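Local coordinates for protein-glutamine gamma-glutamyltransferase (Pagrus major, PDB 1G0D) that probably catalyses calcium-dependent crosslinking of proteins, joining peptide-bound glutamine to lysine or to other primary amines, and binds GTP, at residues A[87-90]-A[91-94]; A[185-188]-A[189-192]; A[342-345]-A[346-350]; A[663-667]-A[668-672]. All blocks are in the same frame, centred on the assembly; numbering follows the deposited sequence.

Contact 1 of 4, residues A[87-90]-A[91-94]; sequences QGAQ and DEIL
Gln87 and Leu94 face each other as an antiparallel hydrogen-bonded pair near the tip of a beta hairpin, made by strands 83-88 and 92-98 and closed by a turn through Ala89, Gln90 and Asp91. Backbone bonds hold the two arms together. Gln87 N donates to Leu94 O (2.9 Å), and Leu94 N returns a bond to Gln87 O (2.8 Å). One step nearer the turn, Gly88 and Ile93 form a non-hydrogen-bonded pair, and beyond it Ala89 N reaches Glu92 O (3.0 Å).

Apolar contacts run along one face of the hairpin. The side chains of Gln87 and Leu94 lie alongside and point the same way, with Gln87 CG 4.0 Å from Leu94 CB and Leu94 CD1 also at its flank. Gln87 CG sits between the backbone N and the carbonyl carbon (chi1 62°), which sets the aliphatic part beside the leucine while the extended chain carries the amide onward. At the turn, Ala89 CB meets Glu92 CG at 4.1 Å. Ile93 points to the other face and packs on Leu44.

The hairpin is the outer part of a four-stranded sheet in the N-terminal beta-sandwich domain: Asp91 and Ile93 bond through their backbones to Cys46 and Leu44 of strand 40-46. Polar contacts gather at the Gln87 amide, whose NE2 is hydrogen-bonded to Asn85 OD1. Gln87 NE2 also makes a weak bond, 3.3 Å, to a water that lies 2.9 Å from Leu94 O.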
ATOM      1  N   GLN A  87       7.159   8.781 -43.375  1.00 22.63           N
ATOM      2  CA  GLN A  87       6.423   9.380 -44.481  1.00 23.52           C
ATOM      3  C   GLN A  87       6.564  10.877 -44.517  1.00 23.56           C
ATOM      4  O   GLN A  87       6.657  11.535 -43.491  1.00 23.71           O
ATOM      5  CB  GLN A  87       4.953   9.001 -44.499  1.00 25.72           C
ATOM      6  CG  GLN A  87       4.112   9.385 -43.350  1.00 35.99           C
ATOM      7  CD  GLN A  87       2.785   8.624 -43.398  1.00 47.80           C
ATOM      8  OE1 GLN A  87       1.874   9.001 -44.150  1.00 56.26           O
ATOM      9  NE2 GLN A  87       2.677   7.534 -42.614  1.00 48.84           N
ATOM     10  N   GLY A  88       6.610  11.429 -45.716  1.00 25.22           N
ATOM     11  CA  GLY A  88       6.782  12.852 -45.819  1.00 29.67           C
ATOM     12  C   GLY A  88       5.497  13.620 -45.695  1.00 31.62           C
ATOM     13  O   GLY A  88       4.462  13.195 -46.183  1.00 33.42           O
ATOM     14  N   ALA A  89       5.569  14.738 -45.006  1.00 34.50           N
ATOM     15  CA  ALA A  89       4.417  15.583 -44.838  1.00 39.39           C
ATOM     16  C   ALA A  89       4.682  16.735 -45.782  1.00 45.16           C
ATOM     17  O   ALA A  89       4.423  16.675 -47.018  1.00 57.36           O
ATOM     18  CB  ALA A  89       4.365  16.078 -43.485  1.00 34.08           C
ATOM     19  N   GLN A  90       5.209  17.810 -45.252  1.00 40.00           N
ATOM     20  CA  GLN A  90       5.462  18.884 -46.187  1.00 37.41           C
ATOM     21  C   GLN A  90       6.956  19.074 -46.179  1.00 39.45           C
ATOM     22  O   GLN A  90       7.695  18.418 -46.935  1.00 37.77           O
ATOM     23  CB  GLN A  90       4.736  20.141 -45.794  1.00 33.54           C
ATOM     24  CG  GLN A  90       3.297  20.174 -46.249  1.00 25.84           C
ATOM     25  CD  GLN A  90       3.079  19.529 -47.594  1.00 24.55           C
ATOM     26  OE1 GLN A  90       3.577  20.002 -48.623  1.00 26.57           O
ATOM     27  NE2 GLN A  90       2.342  18.443 -47.606  1.00 14.68           N
ATOM     28  N   ASP A  91       7.413  19.964 -45.313  1.00 41.90           N
ATOM     29  CA  ASP A  91       8.827  20.217 -45.195  1.00 43.41           C
ATOM     30  C   ASP A  91       9.396  19.446 -44.001  1.00 39.11           C
ATOM     31  O   ASP A  91      10.510  19.716 -43.554  1.00 38.93           O
ATOM     32  CB  ASP A  91       9.122  21.734 -45.119  1.00 49.79           C
ATOM     33  CG  ASP A  91       8.174  22.492 -44.196  1.00 60.06           C
ATOM     34  OD1 ASP A  91       7.102  21.934 -43.809  1.00 63.14           O
ATOM     35  OD2 ASP A  91       8.514  23.660 -43.864  1.00 61.92           O
ATOM     36  N   GLU A  92       8.623  18.477 -43.500  1.00 35.26           N
ATOM     37  CA  GLU A  92       9.047  17.611 -42.404  1.00 28.84           C
ATOM     38  C   GLU A  92       8.782  16.109 -42.671  1.00 27.65           C
ATOM     39  O   GLU A  92       7.980  15.743 -43.522  1.00 30.39           O
ATOM     40  CB  GLU A  92       8.387  18.058 -41.108  1.00 25.82           C
ATOM     41  CG  GLU A  92       6.913  18.301 -41.155  1.00 26.52           C
ATOM     42  CD  GLU A  92       6.482  19.350 -40.131  1.00 27.24           C
ATOM     43  OE1 GLU A  92       6.149  19.007 -38.978  1.00 25.13           O
ATOM     44  OE2 GLU A  92       6.478  20.541 -40.484  1.00 39.53           O
ATOM     45  N   ILE A  93       9.501  15.235 -41.982  1.00 25.89           N
ATOM     46  CA  ILE A  93       9.301  13.798 -42.162  1.00 22.36           C
ATOM     47  C   ILE A  93       8.614  13.235 -40.891  1.00 22.73           C
ATOM     48  O   ILE A  93       9.111  13.401 -39.785  1.00 21.11           O
ATOM     49  CB  ILE A  93      10.647  13.074 -42.382  1.00 13.73           C
ATOM     50  CG1 ILE A  93      11.325  13.613 -43.615  1.00 13.95           C
ATOM     51  CG2 ILE A  93      10.432  11.605 -42.617  1.00 16.14           C
ATOM     52  CD1 ILE A  93      12.685  12.982 -43.881  1.00  9.96           C
ATOM     53  N   LEU A  94       7.463  12.594 -41.082  1.00 23.83           N
ATOM     54  CA  LEU A  94       6.672  11.991 -40.000  1.00 23.74           C
ATOM     55  C   LEU A  94       7.228  10.596 -39.759  1.00 24.81           C
ATOM     56  O   LEU A  94       7.194   9.737 -40.645  1.00 24.64           O
ATOM     57  CB  LEU A  94       5.205  11.887 -40.409  1.00 25.21           C
ATOM     58  CG  LEU A  94       4.042  12.072 -39.406  1.00 27.26           C
ATOM     59  CD1 LEU A  94       3.249  10.817 -39.577  1.00 20.12           C
ATOM     60  CD2 LEU A  94       4.406  12.279 -37.914  1.00 14.29           C
TER
HETATM   61  O   HOH W   1       4.988   7.923 -40.260  1.00 15.93           O

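Contact 2 of 4, residues A[185-188]-A[189-192]; sequences MDIC and FEVL
Met185 and Phe189 stand one turn apart on helix 184-193. Met185 O accepts a bond from Phe189 N at 3.3 Å, and the side chains cross obliquely, Met185 CG lying 4.1 Å from Phe189 CE1. The methionine CG is anti to the backbone N (chi1 173°), which sends the chain outward from the helix, so that CG comes beside that ring atom; Phe189 CD1 in turn comes to Met185 O.

At Asp186 the backbone O receives a weak bond from Glu190 N, while the carboxylate leaves the helix for a salt bridge with Arg31.

Ile187 O is approached by two amides: Val191 N at 2.9 Å, in the regular i to i+4 bond, and Glu190 N in a weak, bent one. Val191 CG2 lies 3.2 Å from the same oxygen, Ile187 O, obliquely ahead of it. Glu190 stretches its chain back across Ile187, so that OE2 passes 4.0 Å from Ile187 CG2 before bonding to Ser260 OG; the isoleucine methyl thus borders the carboxylate without any polar tie between them.

Cys188 O takes weak bonds from Leu192 N and Val191 N, and the cysteine side chain turns outward from the next turn of the helix.

Three helices cover the sides of this mostly buried helix. Ile187, Glu190 and Val191 rest on Trp259 of helix 253-261, Val191 and Leu192 on Ile219 of helix 212-223, and Met185 and Cys188 on Cys285 of helix 272-286, the helix that starts at active-site Cys272; Phe189 touches Ile105, just before strand 106-115.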
ATOM      1  N   MET A 185       7.724  10.205 -11.580  1.00 20.32           N
ATOM      2  CA  MET A 185       8.056   9.177 -12.542  1.00 18.53           C
ATOM      3  C   MET A 185       9.574   9.029 -12.579  1.00 18.34           C
ATOM      4  O   MET A 185      10.114   7.926 -12.616  1.00 19.80           O
ATOM      5  CB  MET A 185       7.548   9.557 -13.932  1.00 20.37           C
ATOM      6  CG  MET A 185       8.003   8.602 -15.028  1.00 18.95           C
ATOM      7  SD  MET A 185       7.835   9.233 -16.686  1.00 21.66           S
ATOM      8  CE  MET A 185       9.151  10.508 -16.693  1.00 20.36           C
ATOM      9  N   ASP A 186      10.269  10.147 -12.569  1.00 17.72           N
ATOM     10  CA  ASP A 186      11.715  10.114 -12.618  1.00 15.88           C
ATOM     11  C   ASP A 186      12.330   9.411 -11.421  1.00 17.21           C
ATOM     12  O   ASP A 186      13.357   8.720 -11.565  1.00 16.50           O
ATOM     13  CB  ASP A 186      12.224  11.520 -12.697  1.00 16.59           C
ATOM     14  CG  ASP A 186      11.687  12.235 -13.873  1.00 20.15           C
ATOM     15  OD1 ASP A 186      12.486  12.398 -14.806  1.00 24.23           O
ATOM     16  OD2 ASP A 186      10.490  12.625 -13.869  1.00 23.46           O
ATOM     17  N   ILE A 187      11.718   9.607 -10.249  1.00 15.38           N
ATOM     18  CA  ILE A 187      12.185   8.972  -9.017  1.00 14.36           C
ATOM     19  C   ILE A 187      11.874   7.470  -9.050  1.00 17.67           C
ATOM     20  O   ILE A 187      12.595   6.659  -8.466  1.00 24.03           O
ATOM     21  CB  ILE A 187      11.496   9.533  -7.763  1.00  9.41           C
ATOM     22  CG1 ILE A 187      11.812  11.018  -7.573  1.00 11.00           C
ATOM     23  CG2 ILE A 187      11.998   8.796  -6.568  1.00  9.31           C
ATOM     24  CD1 ILE A 187      10.825  11.772  -6.707  1.00  2.00           C
ATOM     25  N   CYS A 188      10.784   7.091  -9.710  1.00 18.39           N
ATOM     26  CA  CYS A 188      10.442   5.689  -9.792  1.00 14.13           C
ATOM     27  C   CYS A 188      11.573   4.961 -10.502  1.00 13.91           C
ATOM     28  O   CYS A 188      12.006   3.942  -9.997  1.00 21.91           O
ATOM     29  CB  CYS A 188       9.116   5.500 -10.510  1.00 12.24           C
ATOM     30  SG  CYS A 188       7.711   5.928  -9.490  1.00 13.90           S
ATOM     31  N   PHE A 189      12.062   5.475 -11.640  1.00 14.17           N
ATOM     32  CA  PHE A 189      13.195   4.858 -12.373  1.00 12.57           C
ATOM     33  C   PHE A 189      14.492   4.958 -11.578  1.00 13.96           C
ATOM     34  O   PHE A 189      15.418   4.202 -11.817  1.00 14.92           O
ATOM     35  CB  PHE A 189      13.423   5.510 -13.749  1.00 11.99           C
ATOM     36  CG  PHE A 189      12.429   5.074 -14.801  1.00 11.71           C
ATOM     37  CD1 PHE A 189      11.485   5.970 -15.299  1.00 11.20           C
ATOM     38  CD2 PHE A 189      12.363   3.745 -15.204  1.00 11.02           C
ATOM     39  CE1 PHE A 189      10.480   5.545 -16.173  1.00 15.00           C
ATOM     40  CE2 PHE A 189      11.361   3.310 -16.079  1.00 13.78           C
ATOM     41  CZ  PHE A 189      10.414   4.209 -16.563  1.00  8.84           C
ATOM     42  N   GLU A 190      14.550   5.890 -10.628  1.00 15.71           N
ATOM     43  CA  GLU A 190      15.720   6.067  -9.763  1.00 14.24           C
ATOM     44  C   GLU A 190      15.767   4.936  -8.723  1.00 16.95           C
ATOM     45  O   GLU A 190      16.828   4.464  -8.307  1.00 15.70           O
ATOM     46  CB  GLU A 190      15.615   7.406  -9.045  1.00 14.81           C
ATOM     47  CG  GLU A 190      16.946   7.918  -8.575  1.00 18.32           C
ATOM     48  CD  GLU A 190      16.859   9.163  -7.713  1.00 22.33           C
ATOM     49  OE1 GLU A 190      17.933   9.570  -7.239  1.00 25.57           O
ATOM     50  OE2 GLU A 190      15.759   9.730  -7.495  1.00 22.82           O
ATOM     51  N   VAL A 191      14.595   4.520  -8.270  1.00 17.75           N
ATOM     52  CA  VAL A 191      14.506   3.427  -7.320  1.00 15.45           C
ATOM     53  C   VAL A 191      15.004   2.168  -8.045  1.00 18.93           C
ATOM     54  O   VAL A 191      15.663   1.320  -7.461  1.00 20.22           O
ATOM     55  CB  VAL A 191      13.034   3.194  -6.873  1.00 13.35           C
ATOM     56  CG1 VAL A 191      12.943   1.964  -5.984  1.00 13.20           C
ATOM     57  CG2 VAL A 191      12.513   4.420  -6.127  1.00  9.70           C
ATOM     58  N   LEU A 192      14.707   2.055  -9.335  1.00 19.76           N
ATOM     59  CA  LEU A 192      15.123   0.875 -10.078  1.00 16.96           C
ATOM     60  C   LEU A 192      16.629   0.959 -10.316  1.00 21.24           C
ATOM     61  O   LEU A 192      17.325  -0.064 -10.370  1.00 23.77           O
ATOM     62  CB  LEU A 192      14.368   0.806 -11.421  1.00 19.51           C
ATOM     63  CG  LEU A 192      12.934   0.213 -11.527  1.00 20.04           C
ATOM     64  CD1 LEU A 192      12.387   0.341 -12.952  1.00 11.57           C
ATOM     65  CD2 LEU A 192      12.947  -1.261 -11.100  1.00 15.66           C
TER

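Contact 3 of 4, residues A[342-345]-A[346-350]; sequences EDLP and EGNDG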
ATOM      1  N   GLU A 342       4.048 -15.831 -17.006  1.00 26.90           N
ATOM      2  CA  GLU A 342       4.573 -16.762 -17.959  1.00 29.40           C
ATOM      3  C   GLU A 342       5.700 -17.589 -17.346  1.00 28.52           C
ATOM      4  O   GLU A 342       6.127 -18.597 -17.902  1.00 30.75           O
ATOM      5  CB  GLU A 342       5.038 -15.985 -19.166  1.00 33.37           C
ATOM      6  CG  GLU A 342       3.893 -15.311 -19.853  1.00 42.94           C
ATOM      7  CD  GLU A 342       4.198 -15.006 -21.298  1.00 50.50           C
ATOM      8  OE1 GLU A 342       3.426 -14.225 -21.898  1.00 57.73           O
ATOM      9  OE2 GLU A 342       5.209 -15.535 -21.828  1.00 52.47           O
ATOM     10  N   ASP A 343       6.178 -17.176 -16.182  1.00 26.99           N
ATOM     11  CA  ASP A 343       7.243 -17.924 -15.523  1.00 23.25           C
ATOM     12  C   ASP A 343       6.732 -19.120 -14.703  1.00 21.96           C
ATOM     13  O   ASP A 343       7.525 -19.820 -14.088  1.00 26.68           O
ATOM     14  CB  ASP A 343       8.069 -16.986 -14.624  1.00 18.79           C
ATOM     15  CG  ASP A 343       7.247 -16.329 -13.529  1.00 17.84           C
ATOM     16  OD1 ASP A 343       6.091 -15.954 -13.794  1.00 16.46           O
ATOM     17  OD2 ASP A 343       7.764 -16.178 -12.402  1.00 23.15           O
ATOM     18  N   LEU A 344       5.424 -19.355 -14.701  1.00 16.16           N
ATOM     19  CA  LEU A 344       4.852 -20.446 -13.931  1.00 18.45           C
ATOM     20  C   LEU A 344       3.774 -21.185 -14.711  1.00 24.90           C
ATOM     21  O   LEU A 344       3.308 -20.730 -15.749  1.00 29.52           O
ATOM     22  CB  LEU A 344       4.195 -19.939 -12.638  1.00 16.11           C
ATOM     23  CG  LEU A 344       4.580 -18.690 -11.848  1.00 18.79           C
ATOM     24  CD1 LEU A 344       3.422 -18.283 -10.939  1.00 12.29           C
ATOM     25  CD2 LEU A 344       5.824 -18.947 -11.040  1.00 18.75           C
ATOM     26  N   PRO A 345       3.357 -22.349 -14.211  1.00 26.57           N
ATOM     27  CA  PRO A 345       2.319 -23.123 -14.877  1.00 29.47           C
ATOM     28  C   PRO A 345       1.066 -22.313 -15.199  1.00 33.37           C
ATOM     29  O   PRO A 345       0.850 -21.217 -14.663  1.00 38.02           O
ATOM     30  CB  PRO A 345       2.025 -24.231 -13.876  1.00 25.85           C
ATOM     31  CG  PRO A 345       3.295 -24.422 -13.211  1.00 26.57           C
ATOM     32  CD  PRO A 345       3.860 -23.059 -13.030  1.00 26.68           C
ATOM     33  N   GLU A 346       0.255 -22.883 -16.092  1.00 33.81           N
ATOM     34  CA  GLU A 346      -1.005 -22.317 -16.547  1.00 30.02           C
ATOM     35  C   GLU A 346      -1.863 -22.069 -15.337  1.00 24.84           C
ATOM     36  O   GLU A 346      -1.936 -22.924 -14.472  1.00 25.28           O
ATOM     37  CB  GLU A 346      -1.728 -23.336 -17.440  1.00 36.03           C
ATOM     38  CG  GLU A 346      -2.545 -22.749 -18.591  1.00 50.27           C
ATOM     39  CD  GLU A 346      -1.800 -22.804 -19.948  1.00 60.33           C
ATOM     40  OE1 GLU A 346      -0.922 -21.932 -20.204  1.00 65.16           O
ATOM     41  OE2 GLU A 346      -2.097 -23.721 -20.761  1.00 62.53           O
ATOM     42  N   GLY A 347      -2.500 -20.908 -15.247  1.00 22.08           N
ATOM     43  CA  GLY A 347      -3.404 -20.684 -14.132  1.00 16.69           C
ATOM     44  C   GLY A 347      -3.080 -19.688 -13.056  1.00 17.85           C
ATOM     45  O   GLY A 347      -3.936 -19.371 -12.244  1.00 16.52           O
ATOM     46  N   ASN A 348      -1.861 -19.170 -13.058  1.00 21.30           N
ATOM     47  CA  ASN A 348      -1.465 -18.245 -12.025  1.00 21.18           C
ATOM     48  C   ASN A 348      -1.470 -16.804 -12.477  1.00 21.31           C
ATOM     49  O   ASN A 348      -0.889 -15.931 -11.837  1.00 23.92           O
ATOM     50  CB  ASN A 348      -0.098 -18.660 -11.528  1.00 21.17           C
ATOM     51  CG  ASN A 348      -0.085 -20.103 -11.054  1.00 22.40           C
ATOM     52  OD1 ASN A 348      -0.634 -20.427  -9.996  1.00 18.37           O
ATOM     53  ND2 ASN A 348       0.533 -20.979 -11.841  1.00 21.90           N
ATOM     54  N   ASP A 349      -2.165 -16.546 -13.573  1.00 19.97           N
ATOM     55  CA  ASP A 349      -2.235 -15.206 -14.146  1.00 15.86           C
ATOM     56  C   ASP A 349      -3.153 -14.326 -13.346  1.00 11.11           C
ATOM     57  O   ASP A 349      -4.024 -14.812 -12.674  1.00 14.96           O
ATOM     58  CB  ASP A 349      -2.825 -15.281 -15.541  1.00 21.95           C
ATOM     59  CG  ASP A 349      -1.853 -15.733 -16.588  1.00 21.51           C
ATOM     60  OD1 ASP A 349      -2.267 -15.643 -17.757  1.00 27.41           O
ATOM     61  OD2 ASP A 349      -0.717 -16.169 -16.288  1.00 27.58           O
ATOM     62  N   GLY A 350      -3.015 -13.024 -13.452  1.00  7.01           N
ATOM     63  CA  GLY A 350      -3.946 -12.203 -12.716  1.00  7.17           C
ATOM     64  C   GLY A 350      -3.240 -11.500 -11.601  1.00 10.02           C
ATOM     65  O   GLY A 350      -2.042 -11.210 -11.720  1.00 10.29           O
TER
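The carboxamide of Asn348 has Leu344 over one face, where CD1 lies 4.0 Å from Asn348 CG and 3.6 Å from Asn348 CB. The two side chains cross at about a right angle. At the nitrogen edge of the amide, Pro345 CB stands 4.1 Å from Asn348 ND2, close to the amide plane, and Pro345 O is displaced toward the side facing away from the leucine.

These residues belong to a type II beta turn from Pro345 to Asn348, within the hairpin loop that joins strands 329-339 and 350-355 of the catalytic core domain. Gly347 occupies the third turn position with a positive phi of 111°, as this turn type favours. The turn is tied by a side chain: Asn348 CG lies anti to its own carbonyl carbon (chi1 -56°), which swings the amide back over the turn. Leu344 and Asn348 also touch Pro372 of strand 368-372, so the loop folds against the neighbouring strand end while Pro345 and Glu346 stay exposed.

The tie is bent: Asn348 ND2 gives a hydrogen to Pro345 O at 2.8 Å, approaching from 49° above the carbonyl plane.

Contact 4 of 4, residues A[663-667]-A[668-672]; sequences VDFDS and DRLKD
Lys671 reaches back from the loop to Asp666 and Ser667 at the end of strand 659-666. Its CB already lies 3.1 Å from Asp666 OD2. CG, anti to the carbonyl carbon (chi1 -38°), has both Asp666 OD2 and Ser667 O on one side, the latter at 3.5 Å. The chain then bends at its last two torsions, keeping CE near Ser667 O, and NZ closes a salt bridge with Asp666 OD2 at 3.0 Å. It meets this oxygen on the syn lone pair, the side of OD1, and gives another hydrogen to Ser667 O at 3.2 Å, tilted 32° from the carbonyl plane. Tyr247 OH bonds to both Lys671 NZ and Asp666 OD2, so the ammonium group is held by three partners, and the pairing probably favours its charged state.

Ser667 secures the turn itself. Its OG accepts from Leu670 N at 2.6 Å; the modelled approach of OG to Leu670 O is too close to be trusted in detail, while Ser667 N gives that oxygen a weak bond. Behind the turn, Phe665 CE2 packs 4.2 Å from Leu670 CB, its ring also meeting Phe607 and Phe620.

The loop leads on to strand 673-682 and forms one end of a hairpin in the C-terminal immunoglobulin-like barrel. Asp672 carries a salt bridge to Arg171, and Asp664 one to Arg248. With Tyr247, these two arginines tie the hairpin to the catalytic core domain, consistent with the compact form of transglutaminases in which the C-terminal barrels fold onto the catalytic core.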
ATOM      1  N   VAL A 663      -5.661  16.052   5.027  1.00 17.92           N
ATOM      2  CA  VAL A 663      -5.076  16.766   6.134  1.00 17.50           C
ATOM      3  C   VAL A 663      -4.822  15.896   7.371  1.00 18.60           C
ATOM      4  O   VAL A 663      -5.633  15.036   7.762  1.00 15.52           O
ATOM      5  CB  VAL A 663      -5.966  17.977   6.518  1.00 17.66           C
ATOM      6  CG1 VAL A 663      -5.333  18.755   7.637  1.00 13.79           C
ATOM      7  CG2 VAL A 663      -6.150  18.872   5.317  1.00 19.76           C
ATOM      8  N   ASP A 664      -3.653  16.141   7.954  1.00 20.21           N
ATOM      9  CA  ASP A 664      -3.195  15.496   9.161  1.00 22.50           C
ATOM     10  C   ASP A 664      -2.913  16.533  10.277  1.00 24.23           C
ATOM     11  O   ASP A 664      -2.428  17.636  10.022  1.00 24.72           O
ATOM     12  CB  ASP A 664      -1.919  14.723   8.856  1.00 22.75           C
ATOM     13  CG  ASP A 664      -1.232  14.236  10.106  1.00 26.78           C
ATOM     14  OD1 ASP A 664      -1.646  13.182  10.650  1.00 30.69           O
ATOM     15  OD2 ASP A 664      -0.282  14.915  10.558  1.00 27.90           O
ATOM     16  N   PHE A 665      -3.242  16.181  11.515  1.00 27.93           N
ATOM     17  CA  PHE A 665      -2.956  17.045  12.671  1.00 28.58           C
ATOM     18  C   PHE A 665      -2.248  16.268  13.781  1.00 26.91           C
ATOM     19  O   PHE A 665      -2.724  15.207  14.225  1.00 23.90           O
ATOM     20  CB  PHE A 665      -4.234  17.684  13.266  1.00 32.19           C
ATOM     21  CG  PHE A 665      -3.995  18.422  14.579  1.00 33.45           C
ATOM     22  CD1 PHE A 665      -3.553  19.751  14.592  1.00 36.26           C
ATOM     23  CD2 PHE A 665      -4.148  17.768  15.803  1.00 33.67           C
ATOM     24  CE1 PHE A 665      -3.259  20.407  15.813  1.00 36.33           C
ATOM     25  CE2 PHE A 665      -3.859  18.418  17.011  1.00 31.53           C
ATOM     26  CZ  PHE A 665      -3.414  19.732  17.014  1.00 31.17           C
ATOM     27  N   ASP A 666      -1.105  16.796  14.218  1.00 27.05           N
ATOM     28  CA  ASP A 666      -0.365  16.184  15.317  1.00 29.29           C
ATOM     29  C   ASP A 666      -0.055  17.190  16.424  1.00 29.87           C
ATOM     30  O   ASP A 666       0.142  18.390  16.180  1.00 27.24           O
ATOM     31  CB  ASP A 666       0.939  15.525  14.854  1.00 29.23           C
ATOM     32  CG  ASP A 666       1.502  14.558  15.903  1.00 27.89           C
ATOM     33  OD1 ASP A 666       2.739  14.529  16.074  1.00 31.74           O
ATOM     34  OD2 ASP A 666       0.711  13.829  16.553  1.00 26.36           O
ATOM     35  N   SER A 667      -0.007  16.676  17.647  1.00 27.49           N
ATOM     36  CA  SER A 667       0.249  17.505  18.800  1.00 27.33           C
ATOM     37  C   SER A 667       0.863  16.567  19.801  1.00 28.26           C
ATOM     38  O   SER A 667       0.867  15.357  19.566  1.00 29.23           O
ATOM     39  CB  SER A 667      -1.072  18.023  19.341  1.00 22.74           C
ATOM     40  OG  SER A 667      -1.879  16.918  19.714  1.00 17.63           O
ATOM     41  N   ASP A 668       1.357  17.116  20.911  1.00 28.08           N
ATOM     42  CA  ASP A 668       1.980  16.309  21.969  1.00 30.55           C
ATOM     43  C   ASP A 668       1.027  15.269  22.548  1.00 30.09           C
ATOM     44  O   ASP A 668       1.376  14.095  22.634  1.00 30.22           O
ATOM     45  CB  ASP A 668       2.509  17.195  23.114  1.00 29.12           C
ATOM     46  CG  ASP A 668       1.427  18.050  23.750  1.00 32.88           C
ATOM     47  OD1 ASP A 668       1.697  18.630  24.824  1.00 35.53           O
ATOM     48  OD2 ASP A 668       0.316  18.153  23.186  1.00 32.97           O
ATOM     49  N   ARG A 669      -0.178  15.701  22.907  1.00 29.19           N
ATOM     50  CA  ARG A 669      -1.164  14.823  23.489  1.00 29.83           C
ATOM     51  C   ARG A 669      -2.214  14.271  22.528  1.00 31.63           C
ATOM     52  O   ARG A 669      -2.884  13.280  22.854  1.00 34.59           O
ATOM     53  CB  ARG A 669      -1.845  15.544  24.641  1.00 35.00           C
ATOM     54  CG  ARG A 669      -0.849  16.148  25.611  1.00 39.62           C
ATOM     55  CD  ARG A 669      -0.259  15.094  26.538  1.00 44.01           C
ATOM     56  NE  ARG A 669      -0.996  15.068  27.795  1.00 55.49           N
ATOM     57  CZ  ARG A 669      -2.052  14.289  28.020  1.00 61.60           C
ATOM     58  NH1 ARG A 669      -2.682  14.321  29.203  1.00 61.48           N
ATOM     59  NH2 ARG A 669      -2.472  13.458  27.060  1.00 64.23           N
ATOM     60  N   LEU A 670      -2.390  14.911  21.367  1.00 30.11           N
ATOM     61  CA  LEU A 670      -3.360  14.426  20.360  1.00 24.29           C
ATOM     62  C   LEU A 670      -2.630  14.081  19.088  1.00 27.06           C
ATOM     63  O   LEU A 670      -2.088  14.968  18.395  1.00 26.85           O
ATOM     64  CB  LEU A 670      -4.406  15.464  20.017  1.00 15.66           C
ATOM     65  CG  LEU A 670      -5.877  15.080  20.181  1.00 11.63           C
ATOM     66  CD1 LEU A 670      -6.664  15.677  19.047  1.00 10.04           C
ATOM     67  CD2 LEU A 670      -6.068  13.610  20.248  1.00  7.68           C
ATOM     68  N   LYS A 671      -2.614  12.783  18.790  1.00 24.36           N
ATOM     69  CA  LYS A 671      -1.929  12.308  17.614  1.00 25.32           C
ATOM     70  C   LYS A 671      -2.875  11.478  16.789  1.00 24.75           C
ATOM     71  O   LYS A 671      -3.850  10.939  17.334  1.00 21.09           O
ATOM     72  CB  LYS A 671      -0.716  11.445  18.015  1.00 28.98           C
ATOM     73  CG  LYS A 671       0.068  11.919  19.232  1.00 30.13           C
ATOM     74  CD  LYS A 671       1.195  10.960  19.603  1.00 30.08           C
ATOM     75  CE  LYS A 671       2.527  11.693  19.643  1.00 33.83           C
ATOM     76  NZ  LYS A 671       2.577  12.833  18.643  1.00 42.49           N
ATOM     77  N   ASP A 672      -2.572  11.382  15.482  1.00 23.49           N
ATOM     78  CA  ASP A 672      -3.355  10.572  14.555  1.00 20.22           C
ATOM     79  C   ASP A 672      -4.709  11.248  14.297  1.00 19.02           C
ATOM     80  O   ASP A 672      -5.778  10.671  14.509  1.00 19.76           O
ATOM     81  CB  ASP A 672      -3.516   9.164  15.181  1.00 24.16           C
ATOM     82  CG  ASP A 672      -3.695   8.051  14.159  1.00 21.65           C
ATOM     83  OD1 ASP A 672      -4.479   7.115  14.444  1.00 19.14           O
ATOM     84  OD2 ASP A 672      -3.057   8.093  13.092  1.00 28.30           O
TER

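Overall arrangement
None of the four contacts touches another. Contact 1 lies at the far end of the molecule, about 47 Å from its centre, and its centre is about 61 Å from that of contact 4 in the C-terminal domain. The other three lie closer in, contact 2 nearest the middle at about 17 Å; contacts 2 and 3 have centres about 28 Å apart. Through the fold, contact 2 lies against the helix of the catalytic cysteine, and contact 3 joins the strands that carry His332 and Asp355. Contact 4 has the side chain of Asp672 about 9 Å from that of Tyr515, important for catalytic activity, and about 8 Å from that of Pro581 of the probable GTP site.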